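Local coordinates for carboxypeptidase 1 (Deinococcus radiodurans str. R1, PDB 5GIV), which is an M32-family metallocarboxypeptidase that removes amino acids from the C-terminus of peptides, probably with broad specificity, at the interface of chains A and B. Sequence-based numbering; all coordinates share one arbitrary frame. Chains: chain A/B, Carboxypeptidase 1.

Contact 1: the interface of chains A and B. Residues chain A 243-245; chain B 41-42, 45.
A:His244 lies against B:Gly41 and B:Asp45 where two copies of this M32-family (carboxypeptidase Taq type) metallopeptidase meet. The patch is small and illustrates an interface in which one part is packed by direct contact and another is bridged by solvent. On the packed side the loop 243-244 of chain A abuts the 3-10 turn 40-42 and the first turn of helix 43-61 of chain B. The carbonyl O of B:Gly41 comes 3.3 Å from CB of A:His244. Next to it, the methyl CB of B:Ala42 is 3.6 Å from the carbonyl O of A:His244, and its meeting with CB of A:Asp245, at 4.1 Å, is a light apolar touch. The imidazole, its CG anti to the carbonyl carbon (chi1 -61°), reaches B:Asp45 through CD2, which stands 3.3 Å from the carboxylate atom OD2. Ring and carboxylate are nearly coplanar, their planes only 7° apart, although the two side chains run at about a right angle. NE2 of A:His244 remains 4.3 Å from the same OD2, so the pair makes no salt bridge, and any electrostatic attraction would act at a distance. B:Asp45 lies in the first turn of helix 43-61, whose start would probably favour its negative charge. The looser part is joined by water 1, which sits 2.7 Å from the backbone N of A:His244 and 2.8 Å from OD2 of B:Asp45.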
# COMPACT_ATOMS: atom_id res chain seq x y z
N GLY A 243 -3.29 11.00 9.15
CA GLY A 243 -4.09 11.46 10.27
C GLY A 243 -5.31 10.60 10.56
O GLY A 243 -5.80 10.60 11.68
N HIS A 244 -5.82 9.88 9.56
CA HIS A 244 -6.99 9.03 9.71
C HIS A 244 -6.72 7.64 9.15
O HIS A 244 -7.62 6.97 8.64
CB HIS A 244 -8.21 9.66 9.04
CG HIS A 244 -8.58 10.98 9.63
ND1 HIS A 244 -9.30 11.10 10.80
CD2 HIS A 244 -8.33 12.25 9.21
CE1 HIS A 244 -9.47 12.38 11.08
NE2 HIS A 244 -8.90 13.10 10.13
N ASP A 245 -5.48 7.16 9.32
CA ASP A 245 -5.03 5.91 8.71
C ASP A 245 -4.02 5.27 9.67
O ASP A 245 -2.81 5.50 9.56
CB ASP A 245 -4.42 6.17 7.34
CG ASP A 245 -4.35 4.92 6.48
OD1 ASP A 245 -4.68 3.82 6.95
OD2 ASP A 245 -3.95 5.05 5.31
N GLY B 41 -12.19 6.84 5.80
CA GLY B 41 -12.02 8.17 6.32
C GLY B 41 -10.70 8.83 6.02
O GLY B 41 -10.42 9.90 6.57
N ALA B 42 -9.87 8.24 5.17
CA ALA B 42 -8.53 8.75 4.94
C ALA B 42 -8.36 9.37 3.56
O ALA B 42 -7.23 9.66 3.15
CB ALA B 42 -7.50 7.63 5.13
N ASP B 45 -6.55 13.19 3.31
CA ASP B 45 -5.12 13.24 3.59
C ASP B 45 -4.32 12.57 2.47
O ASP B 45 -3.24 13.05 2.10
CB ASP B 45 -4.83 12.55 4.92
CG ASP B 45 -5.36 13.33 6.10
OD1 ASP B 45 -5.23 14.57 6.13
OD2 ASP B 45 -5.94 12.68 7.00
O HOH W 1 -5.67 9.85 6.86

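Contact 2: the interface of chains A and B. Residues chain A 39-42; chain B 225-229, 244-245.
The 3-10 turn 40-42 of chain A, led by A:Pro39, meets the 3-10 turn 225-227 of chain B, the loop that follows it at B:Gly228, and the loop residue B:His244 with the start of strand 245-250 at B:Asp245. It is a worked example of a short turn docking on a partner by backbone and shape together. The polar part is main chain: N of A:Gly41 donates to the carbonyl O of B:Arg226 at 2.7 Å, approaching in the carbonyl plane with a C=O...N angle of 152°. Beside this bond, water 2 links N of A:Ala40, 3.1 Å away, to the carbonyl O of B:Phe225.

A:Pro39 is the wedge. Its CB faces the carbonyl O of B:Arg226, CG lies 3.7 Å from CA of B:Gly228, and CD comes 3.4 Å from the carboxylate atom OD1 of B:Asp245. The side chains of A:Pro39 and B:Asp245 cross at about a right angle; CG of B:Asp245, anti to its backbone N (chi1 -164°), carries the group towards the proline. An alanine in place of B:Asp245 would probably open a gap beside CD and CG of A:Pro39 and leave the ring less firmly confined.

Next to the proline, at the start of the turn, the side chain of B:Arg226 bends at chi3 and brings one face of its guanidinium under the methyl CB of A:Ala40, which stands 3.8 Å above the plane, towards the rim. The imidazole of B:His244 meets the turn through CG, 3.7 Å from the carbonyl O of A:Gly41. Within chain B, NE of B:Arg227 donates to ND1 of B:His244 at 2.9 Å, tilted 18° from the imidazole plane, and is likely to limit the turning of the ring. For the protein, the patch joins the two copies of the deposited assembly, possibly as part of a functional dimer.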
# COMPACT_ATOMS: atom_id res chain seq x y z
N PRO A 39 6.35 -7.39 -3.77
CA PRO A 39 6.83 -8.64 -4.38
C PRO A 39 8.32 -8.85 -4.14
O PRO A 39 9.09 -7.91 -3.93
CB PRO A 39 6.51 -8.46 -5.87
CG PRO A 39 5.41 -7.41 -5.89
CD PRO A 39 5.72 -6.49 -4.76
N ALA A 40 8.72 -10.12 -4.24
CA ALA A 40 10.08 -10.52 -3.85
C ALA A 40 11.15 -9.80 -4.66
O ALA A 40 12.19 -9.43 -4.11
CB ALA A 40 10.23 -12.04 -3.99
N GLY A 41 10.92 -9.59 -5.95
CA GLY A 41 11.95 -8.96 -6.75
C GLY A 41 12.01 -7.46 -6.65
O GLY A 41 12.81 -6.83 -7.36
N ALA A 42 11.24 -6.85 -5.76
CA ALA A 42 11.12 -5.41 -5.70
C ALA A 42 11.82 -4.81 -4.49
O ALA A 42 11.68 -3.61 -4.24
CB ALA A 42 9.64 -5.01 -5.69
N PHE B 225 5.05 -13.25 -10.94
CA PHE B 225 4.62 -12.88 -9.59
C PHE B 225 5.78 -12.50 -8.67
O PHE B 225 5.52 -12.03 -7.57
CB PHE B 225 3.81 -14.02 -8.98
CG PHE B 225 2.41 -14.09 -9.48
CD1 PHE B 225 2.11 -14.82 -10.61
CD2 PHE B 225 1.40 -13.39 -8.85
CE1 PHE B 225 0.82 -14.88 -11.09
CE2 PHE B 225 0.09 -13.44 -9.33
CZ PHE B 225 -0.20 -14.19 -10.44
N ARG B 226 7.03 -12.71 -9.07
CA ARG B 226 8.11 -12.10 -8.30
C ARG B 226 8.23 -10.62 -8.57
O ARG B 226 8.93 -9.92 -7.82
CB ARG B 226 9.47 -12.74 -8.58
CG ARG B 226 9.61 -14.19 -8.22
CD ARG B 226 11.05 -14.64 -8.44
NE ARG B 226 11.91 -14.33 -7.29
CZ ARG B 226 11.89 -15.02 -6.16
NH1 ARG B 226 11.03 -16.03 -6.00
NH2 ARG B 226 12.70 -14.70 -5.16
N ARG B 227 7.55 -10.12 -9.60
CA ARG B 227 7.64 -8.73 -10.03
C ARG B 227 6.26 -8.10 -10.09
O ARG B 227 6.03 -7.18 -10.88
CB ARG B 227 8.35 -8.65 -11.39
CG ARG B 227 9.69 -9.42 -11.43
CD ARG B 227 10.33 -9.40 -12.82
NE ARG B 227 10.65 -8.05 -13.28
CZ ARG B 227 10.47 -7.62 -14.52
NH1 ARG B 227 9.93 -8.43 -15.43
NH2 ARG B 227 10.79 -6.38 -14.87
N GLY B 228 5.34 -8.57 -9.25
CA GLY B 228 3.99 -8.05 -9.22
C GLY B 228 3.11 -8.88 -8.30
O GLY B 228 3.58 -9.79 -7.62
N ARG B 229 1.82 -8.55 -8.31
CA ARG B 229 0.79 -9.25 -7.54
C ARG B 229 -0.58 -8.77 -8.04
O ARG B 229 -0.67 -7.80 -8.80
CB ARG B 229 0.91 -9.01 -6.03
CG ARG B 229 0.87 -7.54 -5.61
CD ARG B 229 0.75 -7.36 -4.08
NE ARG B 229 -0.53 -7.84 -3.59
CZ ARG B 229 -0.71 -9.00 -2.97
NH1 ARG B 229 0.32 -9.80 -2.72
NH2 ARG B 229 -1.93 -9.36 -2.59
N HIS B 244 10.58 -3.54 -10.88
CA HIS B 244 10.22 -4.94 -10.73
C HIS B 244 8.95 -5.11 -9.91
O HIS B 244 8.80 -6.08 -9.16
CB HIS B 244 11.38 -5.71 -10.09
CG HIS B 244 12.62 -5.68 -10.92
ND1 HIS B 244 12.83 -6.56 -11.96
CD2 HIS B 244 13.69 -4.86 -10.89
CE1 HIS B 244 14.00 -6.29 -12.53
NE2 HIS B 244 14.54 -5.26 -11.90
N ASP B 245 7.99 -4.19 -10.08
CA ASP B 245 6.77 -4.15 -9.26
C ASP B 245 5.63 -3.62 -10.15
O ASP B 245 5.30 -2.43 -10.16
CB ASP B 245 6.96 -3.27 -8.03
CG ASP B 245 5.91 -3.49 -6.95
OD1 ASP B 245 4.95 -4.27 -7.18
OD2 ASP B 245 6.04 -2.87 -5.88
O HOH W 2 6.70 -12.43 -4.65

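Contact 1 and contact 2 lie about 27 Å apart, measured between the centres of their C-alpha atoms, and overlap as two-fold-related copies of one another in residues 41-42 and 244-245, with the chains exchanged. Contact 1 adds the start of helix 43-61, while contact 2 adds the turn 225-227, so together they describe one recurring arrangement more fully. The centre of contact 1 is about 16 Å from A:Glu267 and that of contact 2 about 14 Å from B:Glu267, the catalytic glutamates of the HEXXH motif, yet the structure alone does not show whether pairing influences catalysis.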